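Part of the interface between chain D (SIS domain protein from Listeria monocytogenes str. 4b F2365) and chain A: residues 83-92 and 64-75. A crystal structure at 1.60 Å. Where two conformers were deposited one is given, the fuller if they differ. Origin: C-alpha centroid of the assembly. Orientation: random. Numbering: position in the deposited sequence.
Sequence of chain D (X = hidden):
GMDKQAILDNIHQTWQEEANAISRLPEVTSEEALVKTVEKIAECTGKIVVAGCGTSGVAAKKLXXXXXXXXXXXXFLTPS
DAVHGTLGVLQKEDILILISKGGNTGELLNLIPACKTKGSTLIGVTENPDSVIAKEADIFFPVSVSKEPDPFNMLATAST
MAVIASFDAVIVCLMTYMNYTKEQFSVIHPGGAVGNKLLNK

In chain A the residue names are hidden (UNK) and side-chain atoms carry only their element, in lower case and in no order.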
# COMPACT_ATOMS: atom_id res chain seq x y z
N VAL D 83 -11.65 2.80 -9.44
CA VAL D 83 -13.03 2.89 -9.90
C VAL D 83 -14.01 3.35 -8.81
O VAL D 83 -15.22 3.49 -9.08
CB VAL D 83 -13.51 1.61 -10.55
CG1 VAL D 83 -12.71 1.36 -11.81
CG2 VAL D 83 -13.44 0.40 -9.60
N HIS D 84 -13.50 3.53 -7.59
CA HIS D 84 -14.23 4.08 -6.44
C HIS D 84 -13.68 5.41 -5.98
O HIS D 84 -13.68 5.70 -4.78
CB HIS D 84 -14.25 3.05 -5.32
CG HIS D 84 -15.01 1.83 -5.69
ND1 HIS D 84 -14.41 0.65 -6.08
CD2 HIS D 84 -16.34 1.64 -5.82
CE1 HIS D 84 -15.35 -0.23 -6.38
NE2 HIS D 84 -16.53 0.34 -6.22
N GLY D 85 -13.24 6.24 -6.93
CA GLY D 85 -12.76 7.57 -6.67
C GLY D 85 -11.30 7.92 -6.88
O GLY D 85 -11.05 9.08 -7.18
N THR D 86 -10.35 6.97 -6.72
CA THR D 86 -8.91 7.34 -6.89
C THR D 86 -8.47 7.65 -8.33
O THR D 86 -7.39 8.23 -8.51
CB THR D 86 -7.86 6.47 -6.13
OG1 THR D 86 -7.84 5.13 -6.62
CG2 THR D 86 -8.16 6.51 -4.63
N LEU D 87 -9.31 7.36 -9.34
CA LEU D 87 -9.06 7.92 -10.71
C LEU D 87 -8.95 9.48 -10.69
O LEU D 87 -8.45 10.07 -11.63
CB LEU D 87 -10.13 7.49 -11.71
CG LEU D 87 -9.87 6.16 -12.38
CD1 LEU D 87 -11.12 5.53 -12.91
CD2 LEU D 87 -8.84 6.37 -13.51
N GLY D 88 -9.42 10.14 -9.63
CA GLY D 88 -9.20 11.59 -9.47
C GLY D 88 -7.74 12.02 -9.39
O GLY D 88 -7.42 13.19 -9.61
N VAL D 89 -6.84 11.09 -9.04
CA VAL D 89 -5.40 11.36 -9.08
C VAL D 89 -4.88 11.64 -10.50
O VAL D 89 -3.90 12.38 -10.63
CB VAL D 89 -4.56 10.21 -8.46
CG1 VAL D 89 -4.49 8.99 -9.39
CG2 VAL D 89 -3.17 10.69 -8.06
N LEU D 90 -5.53 11.06 -11.52
CA LEU D 90 -5.11 11.16 -12.91
C LEU D 90 -5.57 12.49 -13.52
O LEU D 90 -6.75 12.81 -13.47
CB LEU D 90 -5.70 10.02 -13.75
CG LEU D 90 -5.25 9.95 -15.23
CD1 LEU D 90 -3.75 9.74 -15.34
CD2 LEU D 90 -5.99 8.80 -15.89
N GLN D 91 -4.64 13.20 -14.13
CA GLN D 91 -4.92 14.51 -14.75
C GLN D 91 -4.45 14.58 -16.19
O GLN D 91 -3.79 13.69 -16.69
CB GLN D 91 -4.32 15.62 -13.88
CG GLN D 91 -4.92 15.67 -12.47
CD GLN D 91 -6.42 15.97 -12.42
OE1 GLN D 91 -6.92 16.81 -13.17
NE2 GLN D 91 -7.14 15.30 -11.51
N LYS D 92 -4.81 15.66 -16.86
CA LYS D 92 -4.50 15.85 -18.29
C LYS D 92 -3.01 15.75 -18.71
O LYS D 92 -2.68 15.08 -19.70
CB LYS D 92 -5.10 17.18 -18.76
CG LYS D 92 -5.24 17.30 -20.25
CD LYS D 92 -6.17 18.43 -20.66
CE LYS D 92 -6.50 18.37 -22.13
NZ LYS D 92 -7.38 17.25 -22.55
N UNK A 64 -5.93 11.26 1.48
CA UNK A 64 -5.54 10.94 0.10
C UNK A 64 -6.69 10.37 -0.70
O UNK A 64 -6.97 10.86 -1.78
c UNK A 64 -3.02 10.72 0.59
c UNK A 64 -4.09 9.38 -1.35
c UNK A 64 -4.31 9.99 0.07
N UNK A 65 -7.43 9.40 -0.16
CA UNK A 65 -8.60 8.90 -0.89
C UNK A 65 -9.65 9.99 -1.19
O UNK A 65 -10.07 10.19 -2.35
n UNK A 65 -10.52 6.48 -1.98
c UNK A 65 -11.75 6.28 -2.40
n UNK A 65 -12.57 6.94 -1.60
c UNK A 65 -10.54 7.27 -0.85
c UNK A 65 -9.28 7.74 -0.16
c UNK A 65 -11.84 7.58 -0.63
N UNK A 66 -10.07 10.67 -0.13
CA UNK A 66 -11.11 11.69 -0.23
C UNK A 66 -10.75 12.91 -1.08
O UNK A 66 -11.62 13.43 -1.78
o UNK A 66 -12.29 10.88 1.71
c UNK A 66 -11.68 12.04 1.15
N UNK A 67 -9.48 13.31 -1.06
CA UNK A 67 -9.01 14.43 -1.91
C UNK A 67 -9.15 13.98 -3.37
O UNK A 67 -9.72 14.71 -4.21
c UNK A 67 -7.06 17.54 1.73
c UNK A 67 -8.18 16.95 -0.34
c UNK A 67 -7.43 15.75 -0.42
c UNK A 67 -8.00 17.83 0.74
c UNK A 67 -6.46 15.51 0.56
c UNK A 67 -7.56 14.86 -1.60
c UNK A 67 -6.30 16.41 1.63
N UNK A 68 -8.69 12.78 -3.70
CA UNK A 68 -8.86 12.24 -5.05
C UNK A 68 -10.31 12.18 -5.49
O UNK A 68 -10.63 12.55 -6.62
c UNK A 68 -8.16 10.89 -5.25
c UNK A 68 -6.66 11.04 -5.30
o UNK A 68 -6.15 11.85 -6.07
n UNK A 68 -5.95 10.22 -4.55
N UNK A 69 -11.20 11.79 -4.58
CA UNK A 69 -12.62 11.74 -4.89
C UNK A 69 -13.22 13.07 -5.35
O UNK A 69 -14.18 13.05 -6.12
c UNK A 69 -13.41 11.21 -3.69
s UNK A 69 -13.14 9.51 -3.33
N UNK A 70 -12.64 14.19 -4.89
CA UNK A 70 -13.11 15.52 -5.25
C UNK A 70 -12.19 16.23 -6.26
O UNK A 70 -12.11 17.46 -6.32
c UNK A 70 -14.44 15.74 -3.15
c UNK A 70 -13.40 16.41 -4.03
c UNK A 70 -12.15 16.78 -3.24
c UNK A 70 -12.25 18.19 -2.60
N UNK A 71 -11.49 15.43 -7.08
CA UNK A 71 -10.60 15.96 -8.12
C UNK A 71 -9.48 16.86 -7.60
O UNK A 71 -9.19 17.90 -8.21
c UNK A 71 -11.42 16.59 -9.26
c UNK A 71 -11.00 14.95 -11.15
c UNK A 71 -12.03 15.58 -10.19
o UNK A 71 -11.23 13.81 -11.57
o UNK A 71 -9.99 15.63 -11.51
N UNK A 72 -8.95 16.51 -6.42
CA UNK A 72 -7.77 17.16 -5.84
C UNK A 72 -6.73 16.04 -5.78
O UNK A 72 -6.67 15.29 -4.78
c UNK A 72 -8.89 19.74 -5.73
n UNK A 72 -7.87 20.75 -5.64
c UNK A 72 -7.35 21.34 -6.72
n UNK A 72 -6.42 22.27 -6.57
c UNK A 72 -8.04 17.79 -4.47
c UNK A 72 -9.09 18.90 -4.50
n UNK A 72 -7.74 21.00 -7.94
N UNK A 73 -5.91 15.88 -6.87
CA UNK A 73 -4.90 14.80 -6.86
C UNK A 73 -4.10 14.75 -5.58
O UNK A 73 -3.65 15.80 -5.09
c UNK A 73 -3.97 15.15 -8.02
c UNK A 73 -5.85 16.63 -8.13
c UNK A 73 -4.60 16.21 -8.76
N UNK A 74 -3.95 13.54 -5.05
CA UNK A 74 -3.28 13.29 -3.79
C UNK A 74 -2.59 11.94 -3.81
O UNK A 74 -3.02 11.03 -4.50
c UNK A 74 -4.27 13.35 -2.68
N UNK A 75 -1.51 11.84 -3.05
CA UNK A 75 -0.68 10.63 -2.95
C UNK A 75 -0.17 10.45 -1.54
O UNK A 75 0.14 11.44 -0.87
c UNK A 75 0.51 10.67 -3.94
c UNK A 75 1.49 11.76 -3.57
c UNK A 75 1.22 9.31 -3.91
O HOH W 1 -15.02 4.91 -2.03
O HOH W 2 -8.20 18.59 -10.68

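Position 64 of chain A has three side-chain carbons, one carrying the other two. None comes within 4.5 Å of the chain D stretch. This is Val A64.

Position 65 has one carbon and then a five-membered ring of three carbons and two nitrogens. A ring carbon lies 3.1 Å from His D84 O, which sits at the ring edge, near the plane. One ring nitrogen is 3.5 Å from Thr D86 CG2. Water 1 accepts a weak bond from the other and donates to His D84 O. The ring is an imidazole, so this is His A65.

Position 66 has one carbon and one oxygen, and its CB points away from chain D. It is Ser A66. Position 67 has one carbon and a ring of six carbons, out of reach of the stretch. It is Phe A67.

Position 68 has two carbons, the second carrying one oxygen and one nitrogen. Its CB points toward chain D and lies 4.0 Å from Thr D86 CA. The side-chain oxygen is 3.3 Å from Val D89 CB. The amide identifies Asn A68.

Position 69 has one carbon and a sulfur, which is 4.1 Å from His D84 O. It is Cys A69. Position 70 has four carbons, forked at the first, with one arm two carbons long. Its CB points away. It is Ile A70.

Position 71 has three carbons, the third carrying two oxygens. One oxygen accepts a hydrogen bond from Gln D91 NE2 at 2.9 Å, nearly straight at 171°. The carboxylate marks Glu A71.

Position 72 has three carbons, a nitrogen, and a carbon carrying two more nitrogens. Its CA-to-CB bond points away from chain D, and no side-chain atom comes within 6 Å of the stretch. It is Arg A72. Position 73 has three carbons closing a ring onto the backbone N. One packs 3.8 Å from Gln D91 CG. It is Pro A73.

Position 74 has a single carbon. Its backbone O is 3.6 Å from Val D89 CG2. It is Ala A74. Position 75 has one carbon carrying two others, and makes no close contact. It is Val A75.

The contact depends on close backbone approach. Gly D88 CA lies 3.3 Å from Asn A68 O in a straight CA-H...O contact; a CB there would clash with that oxygen. A CB on Gly D85 would strike Cys A69 SG. Ala A74 N and O hold the Asn A68 amide. Gln D91 to Glu A71 is the one direct hydrogen bond across the stretches.

Chain A 64-75: VHSFNCIERPAV
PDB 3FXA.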